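OBCA, Oxalate Biosynthetic Component A (Burkholderia glumae, PDB 4NNB) is a two-part protein in which a family-specific N-terminal domain accompanies a TIM-barrel domain that holds a magnesium ion and an oxaloacetate ion. Local coordinates at residues H156-L159 and P160-L163; A162-E165 and A166-K169; V347-N351 and H352-D356; L398-R401 and V402-E405. All blocks are in the same frame, centred on the assembly; numbering follows the deposited sequence.

Contact 1. Residues H156-L159 and P160-L163; sequences HHYL and PPAL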
ATOM      1  N   HIS A 156      22.126 -11.005  -2.373  1.00 30.06           N
ATOM      2  CA  HIS A 156      21.779 -12.402  -2.283  1.00 30.89           C
ATOM      3  C   HIS A 156      20.369 -12.514  -2.827  1.00 33.40           C
ATOM      4  O   HIS A 156      19.394 -12.535  -2.066  1.00 32.08           O
ATOM      5  CB  HIS A 156      21.838 -12.855  -0.825  1.00 33.73           C
ATOM      6  CG  HIS A 156      21.812 -14.338  -0.657  1.00 32.84           C
ATOM      7  ND1 HIS A 156      20.641 -15.058  -0.589  1.00 29.86           N
ATOM      8  CD2 HIS A 156      22.821 -15.236  -0.555  1.00 34.96           C
ATOM      9  CE1 HIS A 156      20.929 -16.344  -0.450  1.00 35.12           C
ATOM     10  NE2 HIS A 156      22.241 -16.475  -0.432  1.00 32.86           N
ATOM     11  N   HIS A 157      20.264 -12.572  -4.152  1.00 30.49           N
ATOM     12  CA  HIS A 157      18.976 -12.459  -4.825  1.00 30.98           C
ATOM     13  C   HIS A 157      18.598 -13.727  -5.582  1.00 30.99           C
ATOM     14  O   HIS A 157      19.339 -14.185  -6.462  1.00 29.27           O
ATOM     15  CB  HIS A 157      18.966 -11.235  -5.749  1.00 28.50           C
ATOM     16  CG  HIS A 157      19.046  -9.932  -5.013  1.00 29.16           C
ATOM     17  ND1 HIS A 157      19.449  -8.759  -5.612  1.00 28.90           N
ATOM     18  CD2 HIS A 157      18.766  -9.623  -3.725  1.00 27.74           C
ATOM     19  CE1 HIS A 157      19.421  -7.783  -4.722  1.00 28.49           C
ATOM     20  NE2 HIS A 157      19.010  -8.280  -3.570  1.00 27.98           N
ATOM     21  N   TYR A 158      17.431 -14.271  -5.234  1.00 27.38           N
ATOM     22  CA  TYR A 158      16.985 -15.582  -5.708  1.00 29.40           C
ATOM     23  C   TYR A 158      15.712 -15.524  -6.568  1.00 28.74           C
ATOM     24  O   TYR A 158      14.763 -14.808  -6.253  1.00 31.59           O
ATOM     25  CB  TYR A 158      16.769 -16.493  -4.491  1.00 33.10           C
ATOM     26  CG  TYR A 158      16.154 -17.853  -4.767  1.00 33.77           C
ATOM     27  CD1 TYR A 158      14.777 -18.032  -4.756  1.00 33.59           C
ATOM     28  CD2 TYR A 158      16.955 -18.960  -5.006  1.00 36.22           C
ATOM     29  CE1 TYR A 158      14.216 -19.273  -4.989  1.00 36.40           C
ATOM     30  CE2 TYR A 158      16.407 -20.208  -5.245  1.00 36.71           C
ATOM     31  CZ  TYR A 158      15.040 -20.360  -5.234  1.00 39.05           C
ATOM     32  OH  TYR A 158      14.494 -21.603  -5.469  1.00 36.17           O
ATOM     33  N   LEU A 159      15.699 -16.300  -7.647  1.00 30.98           N
ATOM     34  CA  LEU A 159      14.504 -16.482  -8.466  1.00 30.23           C
ATOM     35  C   LEU A 159      14.035 -17.941  -8.310  1.00 34.60           C
ATOM     36  O   LEU A 159      14.846 -18.855  -8.400  1.00 32.88           O
ATOM     37  CB  LEU A 159      14.823 -16.168  -9.931  1.00 29.03           C
ATOM     38  CG  LEU A 159      15.399 -14.771 -10.192  1.00 29.06           C
ATOM     39  CD1 LEU A 159      15.728 -14.555 -11.666  1.00 28.86           C
ATOM     40  CD2 LEU A 159      14.449 -13.682  -9.687  1.00 27.67           C
ATOM     41  N   PRO A 160      12.727 -18.164  -8.072  1.00 36.10           N
ATOM     42  CA  PRO A 160      12.193 -19.510  -7.792  1.00 36.69           C
ATOM     43  C   PRO A 160      12.100 -20.412  -9.027  1.00 37.57           C
ATOM     44  O   PRO A 160      12.055 -19.904 -10.149  1.00 35.96           O
ATOM     45  CB  PRO A 160      10.782 -19.206  -7.273  1.00 37.58           C
ATOM     46  CG  PRO A 160      10.393 -17.972  -8.014  1.00 35.16           C
ATOM     47  CD  PRO A 160      11.662 -17.144  -8.043  1.00 37.58           C
ATOM     48  N   PRO A 161      12.052 -21.740  -8.820  1.00 41.73           N
ATOM     49  CA  PRO A 161      12.017 -22.709  -9.924  1.00 38.69           C
ATOM     50  C   PRO A 161      10.944 -22.415 -10.973  1.00 37.80           C
ATOM     51  O   PRO A 161      11.232 -22.531 -12.152  1.00 37.33           O
ATOM     52  CB  PRO A 161      11.708 -24.028  -9.210  1.00 43.38           C
ATOM     53  CG  PRO A 161      12.345 -23.868  -7.877  1.00 43.04           C
ATOM     54  CD  PRO A 161      12.130 -22.411  -7.508  1.00 40.33           C
ATOM     55  N   ALA A 162       9.739 -22.037 -10.556  1.00 40.11           N
ATOM     56  CA  ALA A 162       8.656 -21.759 -11.505  1.00 42.09           C
ATOM     57  C   ALA A 162       8.979 -20.599 -12.452  1.00 42.75           C
ATOM     58  O   ALA A 162       8.590 -20.611 -13.623  1.00 42.57           O
ATOM     59  CB  ALA A 162       7.354 -21.502 -10.771  1.00 40.08           C
ATOM     60  N   LEU A 163       9.681 -19.592 -11.943  1.00 41.24           N
ATOM     61  CA  LEU A 163      10.120 -18.489 -12.791  1.00 40.12           C
ATOM     62  C   LEU A 163      11.222 -18.961 -13.737  1.00 35.34           C
ATOM     63  O   LEU A 163      11.212 -18.644 -14.924  1.00 34.62           O
ATOM     64  CB  LEU A 163      10.614 -17.321 -11.939  1.00 37.55           C
ATOM     65  CG  LEU A 163      10.907 -16.036 -12.712  1.00 41.04           C
ATOM     66  CD1 LEU A 163       9.693 -15.654 -13.537  1.00 42.13           C
ATOM     67  CD2 LEU A 163      11.258 -14.912 -11.745  1.00 39.41           C
TER

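Contact 2. Residues A162-E165 and A166-K169; sequences ALIE and AIEK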
ATOM      1  N   ALA A 162       9.739 -22.037 -10.556  1.00 40.11           N
ATOM      2  CA  ALA A 162       8.656 -21.759 -11.505  1.00 42.09           C
ATOM      3  C   ALA A 162       8.979 -20.599 -12.452  1.00 42.75           C
ATOM      4  O   ALA A 162       8.590 -20.611 -13.623  1.00 42.57           O
ATOM      5  CB  ALA A 162       7.354 -21.502 -10.771  1.00 40.08           C
ATOM      6  N   LEU A 163       9.681 -19.592 -11.943  1.00 41.24           N
ATOM      7  CA  LEU A 163      10.120 -18.489 -12.791  1.00 40.12           C
ATOM      8  C   LEU A 163      11.222 -18.961 -13.737  1.00 35.34           C
ATOM      9  O   LEU A 163      11.212 -18.644 -14.924  1.00 34.62           O
ATOM     10  CB  LEU A 163      10.614 -17.321 -11.939  1.00 37.55           C
ATOM     11  CG  LEU A 163      10.907 -16.036 -12.712  1.00 41.04           C
ATOM     12  CD1 LEU A 163       9.693 -15.654 -13.537  1.00 42.13           C
ATOM     13  CD2 LEU A 163      11.258 -14.912 -11.745  1.00 39.41           C
ATOM     14  N   ILE A 164      12.174 -19.723 -13.202  1.00 35.84           N
ATOM     15  CA  ILE A 164      13.304 -20.203 -13.988  1.00 36.27           C
ATOM     16  C   ILE A 164      12.833 -21.148 -15.088  1.00 38.40           C
ATOM     17  O   ILE A 164      13.324 -21.104 -16.223  1.00 37.60           O
ATOM     18  CB  ILE A 164      14.349 -20.887 -13.095  1.00 36.65           C
ATOM     19  CG1 ILE A 164      14.960 -19.863 -12.137  1.00 35.88           C
ATOM     20  CG2 ILE A 164      15.433 -21.534 -13.933  1.00 30.87           C
ATOM     21  CD1 ILE A 164      15.460 -18.593 -12.845  1.00 29.87           C
ATOM     22  N   GLU A 165      11.870 -21.998 -14.741  1.00 42.15           N
ATOM     23  CA  GLU A 165      11.270 -22.917 -15.700  1.00 41.58           C
ATOM     24  C   GLU A 165      10.568 -22.167 -16.828  1.00 39.60           C
ATOM     25  O   GLU A 165      10.677 -22.548 -17.991  1.00 40.15           O
ATOM     26  CB  GLU A 165      10.320 -23.891 -14.988  1.00 41.32           C
ATOM     27  CG  GLU A 165      11.075 -24.945 -14.186  1.00 45.43           C
ATOM     28  CD  GLU A 165      10.244 -25.599 -13.102  1.00 49.70           C
ATOM     29  OE1 GLU A 165       9.041 -25.274 -12.964  1.00 50.64           O
ATOM     30  OE2 GLU A 165      10.812 -26.439 -12.375  1.00 51.38           O
ATOM     31  N   ALA A 166       9.877 -21.081 -16.495  1.00 38.77           N
ATOM     32  CA  ALA A 166       9.193 -20.301 -17.524  1.00 40.00           C
ATOM     33  C   ALA A 166      10.186 -19.594 -18.455  1.00 39.98           C
ATOM     34  O   ALA A 166       9.950 -19.485 -19.661  1.00 38.06           O
ATOM     35  CB  ALA A 166       8.222 -19.313 -16.904  1.00 38.87           C
ATOM     36  N   ILE A 167      11.295 -19.121 -17.894  1.00 36.69           N
ATOM     37  CA  ILE A 167      12.349 -18.509 -18.697  1.00 34.86           C
ATOM     38  C   ILE A 167      12.952 -19.564 -19.636  1.00 38.44           C
ATOM     39  O   ILE A 167      13.162 -19.324 -20.828  1.00 33.87           O
ATOM     40  CB  ILE A 167      13.470 -17.926 -17.795  1.00 35.53           C
ATOM     41  CG1 ILE A 167      12.949 -16.744 -16.967  1.00 37.76           C
ATOM     42  CG2 ILE A 167      14.704 -17.531 -18.628  1.00 28.82           C
ATOM     43  CD1 ILE A 167      13.951 -16.240 -15.937  1.00 34.56           C
ATOM     44  N   GLU A 168      13.236 -20.734 -19.074  1.00 37.86           N
ATOM     45  CA  GLU A 168      13.799 -21.840 -19.830  1.00 40.40           C
ATOM     46  C   GLU A 168      12.904 -22.220 -21.009  1.00 41.34           C
ATOM     47  O   GLU A 168      13.398 -22.502 -22.094  1.00 42.90           O
ATOM     48  CB  GLU A 168      14.013 -23.042 -18.918  1.00 43.26           C
ATOM     49  CG  GLU A 168      14.677 -24.217 -19.607  1.00 47.15           C
ATOM     50  CD  GLU A 168      15.622 -24.961 -18.687  1.00 53.14           C
ATOM     51  OE1 GLU A 168      15.359 -25.009 -17.465  1.00 57.33           O
ATOM     52  OE2 GLU A 168      16.634 -25.489 -19.186  1.00 61.27           O
ATOM     53  N   LYS A 169      11.591 -22.204 -20.800  1.00 41.70           N
ATOM     54  CA  LYS A 169      10.664 -22.476 -21.899  1.00 44.85           C
ATOM     55  C   LYS A 169      10.621 -21.381 -22.978  1.00 46.20           C
ATOM     56  O   LYS A 169      10.645 -21.686 -24.173  1.00 41.48           O
ATOM     57  CB  LYS A 169       9.256 -22.761 -21.369  1.00 41.25           C
ATOM     58  CG  LYS A 169       9.038 -24.190 -20.868  1.00 55.16           C
ATOM     59  CD  LYS A 169       9.214 -25.236 -21.985  1.00 60.85           C
ATOM     60  CE  LYS A 169      10.575 -25.936 -21.913  1.00 57.96           C
ATOM     61  NZ  LYS A 169      10.981 -26.526 -23.225  1.00 64.26           N
TER

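Contact 3. Residues V347-N351 and H352-D356; sequences VEVFN and HAIVD. With OAA (oxaloacetate ion), chain C.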
ATOM      1  N   VAL A 347     -14.187  10.551   6.253  1.00 23.39           N
ATOM      2  CA  VAL A 347     -15.012   9.342   6.243  1.00 22.97           C
ATOM      3  C   VAL A 347     -14.444   8.387   5.204  1.00 23.61           C
ATOM      4  O   VAL A 347     -14.438   8.693   3.995  1.00 23.10           O
ATOM      5  CB  VAL A 347     -16.501   9.636   5.939  1.00 22.05           C
ATOM      6  CG1 VAL A 347     -17.304   8.349   5.989  1.00 21.52           C
ATOM      7  CG2 VAL A 347     -17.070  10.619   6.959  1.00 23.90           C
ATOM      8  N   GLU A 348     -13.928   7.255   5.680  1.00 23.06           N
ATOM      9  CA  GLU A 348     -13.411   6.210   4.796  1.00 22.54           C
ATOM     10  C   GLU A 348     -14.599   5.414   4.302  1.00 24.52           C
ATOM     11  O   GLU A 348     -15.153   4.600   5.047  1.00 24.23           O
ATOM     12  CB  GLU A 348     -12.471   5.248   5.535  1.00 24.90           C
ATOM     13  CG  GLU A 348     -11.325   5.880   6.275  1.00 29.80           C
ATOM     14  CD  GLU A 348     -10.362   6.596   5.355  1.00 32.49           C
ATOM     15  OE1 GLU A 348      -9.384   5.972   4.871  1.00 36.87           O
ATOM     16  OE2 GLU A 348     -10.575   7.796   5.143  1.00 34.02           O
ATOM     17  N   VAL A 349     -15.005   5.652   3.062  1.00 21.49           N
ATOM     18  CA  VAL A 349     -16.180   4.974   2.523  1.00 22.31           C
ATOM     19  C   VAL A 349     -15.804   3.587   1.971  1.00 24.69           C
ATOM     20  O   VAL A 349     -15.519   3.421   0.774  1.00 24.28           O
ATOM     21  CB  VAL A 349     -16.880   5.820   1.447  1.00 23.72           C
ATOM     22  CG1 VAL A 349     -18.195   5.161   1.043  1.00 24.23           C
ATOM     23  CG2 VAL A 349     -17.144   7.238   1.960  1.00 24.70           C
ATOM     24  N   PHE A 350     -15.802   2.597   2.853  1.00 22.53           N
ATOM     25  CA  PHE A 350     -15.431   1.232   2.480  1.00 23.61           C
ATOM     26  C   PHE A 350     -16.575   0.481   1.803  1.00 26.18           C
ATOM     27  O   PHE A 350     -16.339  -0.440   1.023  1.00 24.27           O
ATOM     28  CB  PHE A 350     -15.010   0.426   3.721  1.00 24.60           C
ATOM     29  CG  PHE A 350     -13.603   0.706   4.200  1.00 24.58           C
ATOM     30  CD1 PHE A 350     -13.373   1.556   5.284  1.00 22.38           C
ATOM     31  CD2 PHE A 350     -12.513   0.106   3.572  1.00 23.03           C
ATOM     32  CE1 PHE A 350     -12.072   1.803   5.737  1.00 23.81           C
ATOM     33  CE2 PHE A 350     -11.209   0.347   4.009  1.00 23.27           C
ATOM     34  CZ  PHE A 350     -10.979   1.190   5.085  1.00 22.84           C
ATOM     35  N   ASN A 351     -17.816   0.845   2.123  1.00 25.07           N
ATOM     36  CA  ASN A 351     -18.960   0.003   1.755  1.00 24.88           C
ATOM     37  C   ASN A 351     -20.262   0.790   1.733  1.00 23.29           C
ATOM     38  O   ASN A 351     -20.293   1.945   2.160  1.00 25.51           O
ATOM     39  CB  ASN A 351     -19.055  -1.207   2.705  1.00 22.93           C
ATOM     40  CG  ASN A 351     -19.114  -0.797   4.180  1.00 24.16           C
ATOM     41  OD1 ASN A 351     -19.742   0.198   4.532  1.00 25.14           O
ATOM     42  ND2 ASN A 351     -18.440  -1.552   5.034  1.00 20.08           N
ATOM     43  N   HIS A 352     -21.338   0.174   1.250  1.00 21.74           N
ATOM     44  CA  HIS A 352     -22.616   0.879   1.174  1.00 25.47           C
ATOM     45  C   HIS A 352     -23.208   1.164   2.556  1.00 23.74           C
ATOM     46  O   HIS A 352     -23.892   2.172   2.748  1.00 25.63           O
ATOM     47  CB  HIS A 352     -23.623   0.126   0.290  1.00 30.29           C
ATOM     48  CG  HIS A 352     -23.290   0.183  -1.168  1.00 31.05           C
ATOM     49  ND1 HIS A 352     -23.485   1.319  -1.928  1.00 32.39           N
ATOM     50  CD2 HIS A 352     -22.747  -0.740  -1.998  1.00 28.90           C
ATOM     51  CE1 HIS A 352     -23.091   1.085  -3.170  1.00 30.31           C
ATOM     52  NE2 HIS A 352     -22.632  -0.152  -3.237  1.00 29.44           N
ATOM     53  N   ALA A 353     -22.952   0.280   3.511  1.00 23.10           N
ATOM     54  CA  ALA A 353     -23.405   0.515   4.879  1.00 24.74           C
ATOM     55  C   ALA A 353     -22.883   1.866   5.370  1.00 24.16           C
ATOM     56  O   ALA A 353     -23.618   2.640   5.995  1.00 24.33           O
ATOM     57  CB  ALA A 353     -22.938  -0.603   5.794  1.00 23.45           C
ATOM     58  N   ILE A 354     -21.621   2.165   5.059  1.00 23.76           N
ATOM     59  CA  ILE A 354     -21.055   3.461   5.453  1.00 23.74           C
ATOM     60  C   ILE A 354     -21.776   4.630   4.785  1.00 23.22           C
ATOM     61  O   ILE A 354     -22.066   5.643   5.441  1.00 23.01           O
ATOM     62  CB  ILE A 354     -19.522   3.506   5.259  1.00 24.09           C
ATOM     63  CG1 ILE A 354     -18.857   2.765   6.424  1.00 25.65           C
ATOM     64  CG2 ILE A 354     -19.013   4.945   5.170  1.00 23.24           C
ATOM     65  CD1 ILE A 354     -17.410   2.323   6.179  1.00 22.15           C
ATOM     66  N   VAL A 355     -22.087   4.496   3.499  1.00 24.84           N
ATOM     67  CA  VAL A 355     -22.857   5.536   2.808  1.00 25.48           C
ATOM     68  C   VAL A 355     -24.230   5.757   3.471  1.00 25.49           C
ATOM     69  O   VAL A 355     -24.614   6.898   3.764  1.00 24.73           O
ATOM     70  CB  VAL A 355     -23.058   5.217   1.311  1.00 27.25           C
ATOM     71  CG1 VAL A 355     -23.798   6.379   0.623  1.00 26.43           C
ATOM     72  CG2 VAL A 355     -21.706   4.966   0.626  1.00 26.30           C
ATOM     73  N   ASP A 356     -24.950   4.665   3.712  1.00 22.74           N
ATOM     74  CA  ASP A 356     -26.246   4.733   4.386  1.00 27.95           C
ATOM     75  C   ASP A 356     -26.143   5.424   5.738  1.00 25.43           C
ATOM     76  O   ASP A 356     -26.934   6.304   6.063  1.00 24.24           O
ATOM     77  CB  ASP A 356     -26.797   3.331   4.608  1.00 26.26           C
ATOM     78  CG  ASP A 356     -27.152   2.631   3.320  1.00 31.05           C
ATOM     79  OD1 ASP A 356     -27.294   3.308   2.282  1.00 30.70           O
ATOM     80  OD2 ASP A 356     -27.294   1.393   3.356  1.00 31.60           O
TER
HETATM   81  O1  OAA C 602      -8.926   4.291   8.501  1.00 34.84           O
HETATM   82  O2  OAA C 602      -6.846   4.205   7.597  1.00 27.38           O
HETATM   83  O4  OAA C 602      -7.066  -0.610   5.542  1.00 33.56           O
HETATM   84  O5  OAA C 602      -8.257  -0.487   7.505  1.00 36.32           O
HETATM   85  O3  OAA C 602      -6.086   1.960   6.278  1.00 31.31           O
HETATM   86  C1  OAA C 602      -8.027   3.677   7.773  1.00 29.88           C
HETATM   87  C2  OAA C 602      -8.395   2.352   7.143  1.00 29.72           C
HETATM   88  C3  OAA C 602      -7.241   1.503   6.657  1.00 28.77           C
HETATM   89  C4  OAA C 602      -7.527   0.056   6.571  1.00 25.58           C

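Contact 4. Residues L398-R401 and V402-E405; sequences LIAR and VVRE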
ATOM      1  N   LEU A 398     -18.456  -0.999  -2.922  1.00 22.21           N
ATOM      2  CA  LEU A 398     -18.899   0.178  -3.673  1.00 28.59           C
ATOM      3  C   LEU A 398     -19.055  -0.169  -5.154  1.00 31.62           C
ATOM      4  O   LEU A 398     -20.067   0.159  -5.779  1.00 32.78           O
ATOM      5  CB  LEU A 398     -17.916   1.331  -3.523  1.00 26.21           C
ATOM      6  CG  LEU A 398     -17.683   1.911  -2.132  1.00 29.27           C
ATOM      7  CD1 LEU A 398     -16.854   3.177  -2.288  1.00 26.10           C
ATOM      8  CD2 LEU A 398     -19.003   2.190  -1.436  1.00 26.65           C
ATOM      9  N   ILE A 399     -18.032  -0.812  -5.706  1.00 30.98           N
ATOM     10  CA  ILE A 399     -18.126  -1.398  -7.034  1.00 31.85           C
ATOM     11  C   ILE A 399     -18.473  -2.855  -6.787  1.00 27.39           C
ATOM     12  O   ILE A 399     -17.659  -3.606  -6.254  1.00 28.58           O
ATOM     13  CB  ILE A 399     -16.790  -1.301  -7.805  1.00 30.55           C
ATOM     14  CG1 ILE A 399     -16.347   0.165  -7.942  1.00 29.03           C
ATOM     15  CG2 ILE A 399     -16.919  -1.963  -9.177  1.00 30.50           C
ATOM     16  CD1 ILE A 399     -14.967   0.358  -8.611  1.00 31.57           C
ATOM     17  N   ALA A 400     -19.697  -3.241  -7.133  1.00 29.55           N
ATOM     18  CA  ALA A 400     -20.158  -4.614  -6.927  1.00 32.51           C
ATOM     19  C   ALA A 400     -19.103  -5.602  -7.405  1.00 35.87           C
ATOM     20  O   ALA A 400     -18.467  -5.376  -8.439  1.00 33.71           O
ATOM     21  CB  ALA A 400     -21.481  -4.838  -7.650  1.00 34.06           C
ATOM     22  N   ARG A 401     -18.892  -6.675  -6.646  1.00 34.08           N
ATOM     23  CA  ARG A 401     -17.812  -7.601  -6.959  1.00 38.85           C
ATOM     24  C   ARG A 401     -17.929  -8.147  -8.382  1.00 41.12           C
ATOM     25  O   ARG A 401     -16.930  -8.223  -9.091  1.00 39.18           O
ATOM     26  CB  ARG A 401     -17.720  -8.754  -5.954  1.00 38.90           C
ATOM     27  CG  ARG A 401     -16.668  -9.799  -6.360  1.00 38.63           C
ATOM     28  CD  ARG A 401     -16.331 -10.774  -5.243  1.00 38.90           C
ATOM     29  NE  ARG A 401     -15.212 -11.639  -5.619  1.00 46.31           N
ATOM     30  CZ  ARG A 401     -14.299 -12.105  -4.768  1.00 51.94           C
ATOM     31  NH1 ARG A 401     -13.312 -12.881  -5.208  1.00 44.57           N
ATOM     32  NH2 ARG A 401     -14.363 -11.791  -3.478  1.00 48.05           N
ATOM     33  N   VAL A 402     -19.145  -8.490  -8.802  1.00 38.83           N
ATOM     34  CA  VAL A 402     -19.349  -9.001 -10.160  1.00 41.52           C
ATOM     35  C   VAL A 402     -18.925  -7.977 -11.214  1.00 42.27           C
ATOM     36  O   VAL A 402     -18.335  -8.338 -12.240  1.00 41.16           O
ATOM     37  CB  VAL A 402     -20.800  -9.476 -10.407  1.00 40.23           C
ATOM     38  CG1 VAL A 402     -21.109 -10.684  -9.553  1.00 47.68           C
ATOM     39  CG2 VAL A 402     -21.796  -8.367 -10.124  1.00 41.20           C
ATOM     40  N   VAL A 403     -19.206  -6.703 -10.948  1.00 35.42           N
ATOM     41  CA  VAL A 403     -18.792  -5.633 -11.844  1.00 36.96           C
ATOM     42  C   VAL A 403     -17.283  -5.405 -11.732  1.00 41.29           C
ATOM     43  O   VAL A 403     -16.597  -5.208 -12.738  1.00 38.97           O
ATOM     44  CB  VAL A 403     -19.556  -4.324 -11.567  1.00 37.41           C
ATOM     45  CG1 VAL A 403     -19.055  -3.206 -12.476  1.00 37.36           C
ATOM     46  CG2 VAL A 403     -21.056  -4.530 -11.760  1.00 33.74           C
ATOM     47  N   ARG A 404     -16.764  -5.456 -10.510  1.00 37.00           N
ATOM     48  CA  ARG A 404     -15.322  -5.300 -10.292  1.00 38.37           C
ATOM     49  C   ARG A 404     -14.515  -6.384 -11.017  1.00 37.35           C
ATOM     50  O   ARG A 404     -13.454  -6.107 -11.585  1.00 35.20           O
ATOM     51  CB  ARG A 404     -14.999  -5.329  -8.795  1.00 34.52           C
ATOM     52  CG  ARG A 404     -13.651  -4.719  -8.438  1.00 36.84           C
ATOM     53  CD  ARG A 404     -12.767  -5.741  -7.748  1.00 38.75           C
ATOM     54  NE  ARG A 404     -12.260  -6.703  -8.698  1.00 45.51           N
ATOM     55  CZ  ARG A 404     -12.192  -8.013  -8.498  1.00 42.85           C
ATOM     56  NH1 ARG A 404     -12.599  -8.557  -7.361  1.00 38.59           N
ATOM     57  NH2 ARG A 404     -11.707  -8.778  -9.454  1.00 40.63           N
ATOM     58  N   GLU A 405     -15.011  -7.619 -10.977  1.00 34.93           N
ATOM     59  CA  GLU A 405     -14.371  -8.721 -11.694  1.00 38.59           C
ATOM     60  C   GLU A 405     -14.320  -8.458 -13.209  1.00 38.82           C
ATOM     61  O   GLU A 405     -13.330  -8.780 -13.866  1.00 41.81           O
ATOM     62  CB  GLU A 405     -15.060 -10.053 -11.370  1.00 38.46           C
ATOM     63  CG  GLU A 405     -14.813 -10.528  -9.932  1.00 40.54           C
ATOM     64  CD  GLU A 405     -15.650 -11.732  -9.539  1.00 40.39           C
ATOM     65  OE1 GLU A 405     -16.699 -11.977 -10.169  1.00 47.85           O
ATOM     66  OE2 GLU A 405     -15.255 -12.436  -8.598  1.00 42.16           O
TER

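Contact 1. Residues H156-L159 and P160-L163
Tyr-158 OH meets two prolines just past the end of its strand. Its nearest neighbour is Pro-161 CD, 3.2 Å from OH, and Pro-160 CA lies at 3.9 Å from the same oxygen. These are contacts with carbon, not hydrogen bonds. The side chains of Tyr-158 and Pro-161 cross at about a right angle. Further back on the tyrosine ring, CE1 lies 3.5 Å from Pro-160 CA. With CG anti to the backbone N (chi1 173°), the ring runs forward along the chain and reaches the start of the helix.

Here strand 155-159 turns directly into helix 161-170, with Pro-160 at the N-cap position. Its carbonyl O takes a weak bond from Leu-163 N (3.0 Å) in the first turn. Leu-159 leaves the strand on another side of the chain. Its CD2 meets Leu-163 CD2 at 4.0 Å, one branch tip against the other. Both leucines also touch helix 125-137. Tyr-158 stacks on Phe-27, and Pro-161 and Tyr-158 both touch Val-57 of strand 55-57.

The touching residues are all buried. No hydrogen bond joins the two segments, and neither proline has an N-H to give. The strand-to-helix join in this N-terminal domain therefore rests on apolar packing, with Tyr-158 and Leu-159 covering different sides of the turn.

Contact 2. Residues A162-E165 and A166-K169
Residues 162-165 and 166-169 are consecutive turns of helix 161-170, joined by four backbone bonds from residue i+4 to residue i. Ala-166 N gives to Ala-162 O at 3.2 Å, from well above the carbonyl plane, with an N-H...O angle of 148°. The next bond is shorter, Ile-167 N to Leu-163 O at 3.0 Å. Glu-168 N reaches Ile-164 O at 2.9 Å, and Lys-169 N closes the set on Glu-165 O at 3.0 Å. The first bond is the longest and the most bent of the four.

The side chains divide between two faces. On the buried one, Ile-167 CD1 lies 4.2 Å from Ile-164 CD1 and 4.4 Å from Leu-163 CG. Ile-167 CG1 stands beside the backbone N (chi1 -66°), which directs that branch back along the helix; it lies 3.3 Å from Leu-163 O. Leu-163, Ala-166 and Ile-167 touch helix 125-137. Ile-164 and Ile-167 also meet helix 172-180.

Glu-165, Glu-168 and Lys-169 are exposed. The two glutamates keep their carboxylates apart, with Glu-165 OE2 7.0 Å from Glu-168 OE1. Charge therefore probably plays little part in joining these turns, and any repulsion between the acids is probably mild. This is an amphipathic helix: backbone hydrogen bonds set its shape, and its aliphatic face packs against two neighbouring helices.

Contact 3. Residues V347-N351 and H352-D356
The Phe-350 ring has the bound ligand at its far edge and Ile-354 near its CB end. CZ comes within 3.5 Å of C2 of the oxaloacetate ion, which lies in the ring plane. Ile-354 CD1 is also near the plane, and it lies 3.9 Å from Phe-350 CB. The site is a strand-to-helix turn of the TIM barrel, at the C-terminal end of strand 344-349, which runs parallel to strands 308-311 and 373-378. An inverse gamma turn centred on Val-349 bends the chain there.

A second flat group is the Asn-351 amide, at the N-cap of helix 352-359. Its OD1 accepts from Ile-354 N at 2.8 Å, with the donor nearly along the C=O axis (168°). CG stands between the backbone N and the carbonyl carbon (chi1 55°), which brings OD1 back over the first turn. ND2 gives to Ala-315 O, so both ends of the amide are used and its rotation is fixed.

Ile-354 fills the inside of the bend. Its CD1 lies 3.4 Å from Glu-348 O, and its CG2 meets Val-347 CG1 at 3.9 Å. The Glu-348 side chain leads the other way, into the ligand pocket, and its CG is 3.6 Å from ligand atom O1. Across the turn, Val-349 CG1 presses against Val-355 CG2 at 3.5 Å.

Contact 4. Residues L398-R401 and V402-E405
Val-402 CG2 approaches Ala-400 CB at 4.3 Å, a light contact on the outer side of the first helical turn. Val-403 follows and faces helix 416-440, where it touches Leu-425 and Gln-429. Its two branches part: CG1 meets Ile-399 CG2 at 4.1 Å, while CG2 meets Ala-400 CB.

Arg-404 N then gives to Ala-400 O at 2.7 Å. That bond marks the N-terminus of helix 401-413, with Ala-400 as the N-cap. Alanine has no side-chain acceptor to cap the first turn. Two side chains from elsewhere bind backbone N-H groups at this end: Asp-395 OD2 accepts from Arg-401 N, and Gln-429 OE1 from Ala-400 N. The Arg-404 side chain bends at chi2 and chi3, and its NH1 forms a salt bridge with Asp-382. That acid probably eases the closeness of the two arginines, whose Arg-401 NE and Arg-404 NH1 are 4.4 Å apart.

Glu-405 N bonds to Arg-401 O at 2.8 Å, and its side chain comes back to the same residue. Arg-401 is extended from CG to NE. NE gives to Glu-405 OE2 at 3.1 Å in a nearly straight hydrogen bond (172°) that is part of a salt bridge. The acceptor lies in the guanidinium plane, but the carboxylate is turned 87° to it. NE meets OE2 from above the carboxylate plane. Arg-401 NH2 is hydrogen-bonded to Gln-319 OE1.

In the fold
Contacts 1 and 2 share Ala-162 and Leu-163 on helix 161-170 and touch where Leu-159 CB meets Ile-164 CD1. Contact 1 is buried and apolar; contact 2 continues the helix outward and has an exposed charged side. Contacts 3 and 4 lie elsewhere. Centres of contacts 1 and 3 are about 42 Å apart, on opposite sides of the chain's centre. Contact 3 is buried at the C-terminal end of a barrel strand and adjoins the ligand. Contact 4 is a surface contact and carries a salt bridge. Leu-398 joins these two, its CD1 lying against Val-349 O. Contacts 1, 3 and 4 each hold a helix start, but of the three N-cap residues only Asn-351 caps through its side chain.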